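Local coordinates for protein erythromycin dehydratase (Saccharopolyspora erythraea, PDB 3EL6) that probably removes water from a beta-hydroxyacyl intermediate, leaving a double bond, as a dehydratase domain of the modular polyketide synthase that builds the macrolactone core of erythromycin, at residues 196-204 and 210-218. Residues are numbered along the deposited sequence; the frame is centred on the assembly and turned at random.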
loop_
_atom_site.group_PDB
_atom_site.type_symbol
_atom_site.label_atom_id
_atom_site.label_comp_id
_atom_site.label_asym_id
_atom_site.label_seq_id
_atom_site.Cartn_x
_atom_site.Cartn_y
_atom_site.Cartn_z
ATOM N N SER A 196 -10.257 27.535 19.653
ATOM C CA SER A 196 -10.732 26.293 19.079
ATOM C C SER A 196 -10.485 25.100 20.048
ATOM O O SER A 196 -11.311 24.187 20.138
ATOM C CB SER A 196 -10.110 26.069 17.693
ATOM O OG SER A 196 -8.686 26.029 17.789
ATOM N N PHE A 197 -9.375 25.150 20.779
ATOM C CA PHE A 197 -8.968 24.114 21.717
ATOM C C PHE A 197 -9.401 24.349 23.156
ATOM O O PHE A 197 -9.147 23.493 24.010
ATOM C CB PHE A 197 -7.443 23.965 21.712
ATOM C CG PHE A 197 -6.938 23.140 20.556
ATOM C CD1 PHE A 197 -6.700 21.774 20.712
ATOM C CD2 PHE A 197 -6.753 23.702 19.306
ATOM C CE1 PHE A 197 -6.256 20.977 19.625
ATOM C CE2 PHE A 197 -6.316 22.919 18.208
ATOM C CZ PHE A 197 -6.068 21.555 18.378
ATOM N N GLN A 198 -10.051 25.498 23.418
ATOM C CA GLN A 198 -10.476 25.814 24.781
ATOM C C GLN A 198 -11.816 25.138 25.020
ATOM O O GLN A 198 -12.845 25.778 25.298
ATOM C CB GLN A 198 -10.526 27.337 24.923
ATOM C CG GLN A 198 -9.159 27.913 24.772
ATOM C CD GLN A 198 -9.133 29.413 24.895
ATOM O OE1 GLN A 198 -10.146 30.011 25.277
ATOM N NE2 GLN A 198 -8.009 30.032 24.539
ATOM N N ALA A 199 -11.822 23.804 24.992
ATOM C CA ALA A 199 -13.063 23.060 24.899
ATOM C C ALA A 199 -13.498 22.445 26.237
ATOM O O ALA A 199 -14.506 21.766 26.278
ATOM C CB ALA A 199 -12.945 21.923 23.827
ATOM N N LEU A 200 -12.729 22.657 27.299
ATOM C CA LEU A 200 -13.204 22.274 28.662
ATOM C C LEU A 200 -14.278 23.288 29.081
ATOM O O LEU A 200 -13.952 24.460 29.241
ATOM C CB LEU A 200 -12.024 22.293 29.631
ATOM C CG LEU A 200 -10.969 21.218 29.393
ATOM C CD1 LEU A 200 -9.763 21.485 30.357
ATOM C CD2 LEU A 200 -11.503 19.826 29.698
ATOM N N ARG A 201 -15.539 22.890 29.104
ATOM C CA ARG A 201 -16.653 23.846 29.326
ATOM C C ARG A 201 -17.033 23.889 30.844
ATOM O O ARG A 201 -17.515 24.922 31.371
ATOM C CB ARG A 201 -17.871 23.463 28.512
ATOM C CG ARG A 201 -17.649 23.399 26.981
ATOM C CD ARG A 201 -17.244 24.780 26.343
ATOM N NE ARG A 201 -16.705 24.497 24.994
ATOM C CZ ARG A 201 -16.012 25.340 24.247
ATOM N NH1 ARG A 201 -15.908 26.620 24.610
ATOM N NH2 ARG A 201 -15.474 24.916 23.101
ATOM N N ALA A 202 -16.858 22.759 31.530
ATOM C CA ALA A 202 -17.141 22.691 32.993
ATOM C C ALA A 202 -16.375 21.514 33.578
ATOM O O ALA A 202 -16.079 20.560 32.838
ATOM C CB ALA A 202 -18.657 22.485 33.205
ATOM N N ALA A 203 -15.972 21.579 34.852
ATOM C CA ALA A 203 -15.263 20.446 35.418
ATOM C C ALA A 203 -15.527 20.372 36.932
ATOM O O ALA A 203 -15.828 21.402 37.584
ATOM C CB ALA A 203 -13.763 20.579 35.191
ATOM N N TRP A 204 -15.374 19.167 37.462
ATOM C CA TRP A 204 -15.622 18.880 38.898
ATOM C C TRP A 204 -14.633 17.803 39.312
ATOM O O TRP A 204 -14.142 17.063 38.446
ATOM C CB TRP A 204 -17.010 18.320 39.115
ATOM C CG TRP A 204 -18.159 19.231 38.741
ATOM C CD1 TRP A 204 -18.823 20.129 39.552
ATOM C CD2 TRP A 204 -18.824 19.276 37.458
ATOM N NE1 TRP A 204 -19.836 20.736 38.835
ATOM C CE2 TRP A 204 -19.866 20.233 37.557
ATOM C CE3 TRP A 204 -18.620 18.610 36.231
ATOM C CZ2 TRP A 204 -20.712 20.533 36.486
ATOM C CZ3 TRP A 204 -19.468 18.917 35.152
ATOM C CH2 TRP A 204 -20.502 19.865 35.299
ATOM N N VAL A 210 -11.779 13.202 37.944
ATOM C CA VAL A 210 -12.132 14.484 37.348
ATOM C C VAL A 210 -13.289 14.225 36.417
ATOM O O VAL A 210 -13.269 13.226 35.683
ATOM C CB VAL A 210 -10.925 15.026 36.537
ATOM C CG1 VAL A 210 -11.341 16.227 35.665
ATOM C CG2 VAL A 210 -9.748 15.364 37.462
ATOM N N TYR A 211 -14.321 15.086 36.426
ATOM C CA TYR A 211 -15.486 14.931 35.590
ATOM C C TYR A 211 -15.474 16.204 34.725
ATOM O O TYR A 211 -15.201 17.288 35.277
ATOM C CB TYR A 211 -16.749 14.926 36.452
ATOM C CG TYR A 211 -16.696 13.786 37.436
ATOM C CD1 TYR A 211 -17.321 12.584 37.157
ATOM C CD2 TYR A 211 -15.906 13.891 38.570
ATOM C CE1 TYR A 211 -17.207 11.492 38.052
ATOM C CE2 TYR A 211 -15.776 12.806 39.463
ATOM C CZ TYR A 211 -16.425 11.643 39.196
ATOM O OH TYR A 211 -16.270 10.597 40.089
ATOM N N ALA A 212 -15.757 16.124 33.425
ATOM C CA ALA A 212 -15.699 17.410 32.657
ATOM C C ALA A 212 -16.751 17.353 31.562
ATOM O O ALA A 212 -17.089 16.285 31.098
ATOM C CB ALA A 212 -14.295 17.638 32.061
ATOM N N GLU A 213 -17.287 18.513 31.146
ATOM C CA GLU A 213 -18.114 18.610 29.962
ATOM C C GLU A 213 -17.171 19.214 28.924
ATOM O O GLU A 213 -16.525 20.225 29.195
ATOM C CB GLU A 213 -19.270 19.584 30.221
ATOM C CG GLU A 213 -20.374 18.920 31.098
ATOM C CD GLU A 213 -21.475 19.878 31.495
ATOM O OE1 GLU A 213 -21.426 21.093 31.109
ATOM O OE2 GLU A 213 -22.386 19.399 32.216
ATOM N N VAL A 214 -17.127 18.609 27.733
ATOM C CA VAL A 214 -16.149 19.008 26.727
ATOM C C VAL A 214 -16.935 19.077 25.416
ATOM O O VAL A 214 -17.669 18.171 25.102
ATOM C CB VAL A 214 -15.040 17.973 26.637
ATOM C CG1 VAL A 214 -14.131 18.386 25.530
ATOM C CG2 VAL A 214 -14.250 17.880 27.962
ATOM N N SER A 215 -16.803 20.153 24.635
ATOM C CA SER A 215 -17.580 20.264 23.393
ATOM C C SER A 215 -16.893 21.285 22.471
ATOM O O SER A 215 -16.144 22.145 22.934
ATOM C CB SER A 215 -19.045 20.703 23.597
ATOM O OG SER A 215 -19.076 21.991 24.250
ATOM N N ILE A 216 -17.114 21.100 21.172
ATOM C CA ILE A 216 -16.607 21.980 20.160
ATOM C C ILE A 216 -17.783 22.278 19.245
ATOM O O ILE A 216 -18.839 21.665 19.322
ATOM C CB ILE A 216 -15.455 21.313 19.339
ATOM C CG1 ILE A 216 -15.950 20.022 18.671
ATOM C CG2 ILE A 216 -14.243 21.067 20.254
ATOM C CD1 ILE A 216 -14.943 19.513 17.602
ATOM N N ALA A 217 -17.630 23.242 18.344
ATOM C CA ALA A 217 -18.670 23.424 17.370
ATOM C C ALA A 217 -18.578 22.391 16.214
ATOM O O ALA A 217 -17.521 22.212 15.623
ATOM C CB ALA A 217 -18.622 24.842 16.818
ATOM N N ALA A 218 -19.698 21.782 15.847
ATOM C CA ALA A 218 -19.723 20.853 14.682
ATOM C C ALA A 218 -19.119 21.464 13.401
ATOM O O ALA A 218 -19.364 22.623 13.077
ATOM C CB ALA A 218 -21.133 20.343 14.446
#
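Opposite Glu213 this antiparallel hairpin fits in two residues, Arg201 and Ala202, a classic beta bulge that illustrates how one extra residue redirects a side chain. Glu213 O accepts a hydrogen bond from Arg201 N (2.8 Å) and a weak one from Ala202 N; from Ala202 on, regular antiparallel pairing runs to Trp204, which pairs with Tyr211. Arg201 can be followed outward from the bulge. Its CB lies 3.6 Å from Glu213 O, and CG rests 3.4 Å from Ser215 OG. A bend at chi2 (-62°) then carries CD past the same hydroxyl and turns the guanidinium toward the C-terminal end of strand 210-215. Arg201 NE and NH2 both donate hydrogen bonds to Ser215 O, at 3.2 and 2.9 Å; the oxygen lies in the guanidinium plane, while both nitrogens approach it from one face of its carbonyl plane. This double hold should limit rotation of the group, one face of which meets Gln198 O. Farther along, Glu213 OE2 sits at the edge of the Trp204 ring, 3.6 Å from CH2, and accepts a bond from Trp169 NE1. On the other face of the sheet, Leu200 CD2 packs against Val214 CG2. In this double-hotdog fold, strand 266-273 flanks the hairpin beside 209-215, and helix 227-235 packs against Ala199 and Val214.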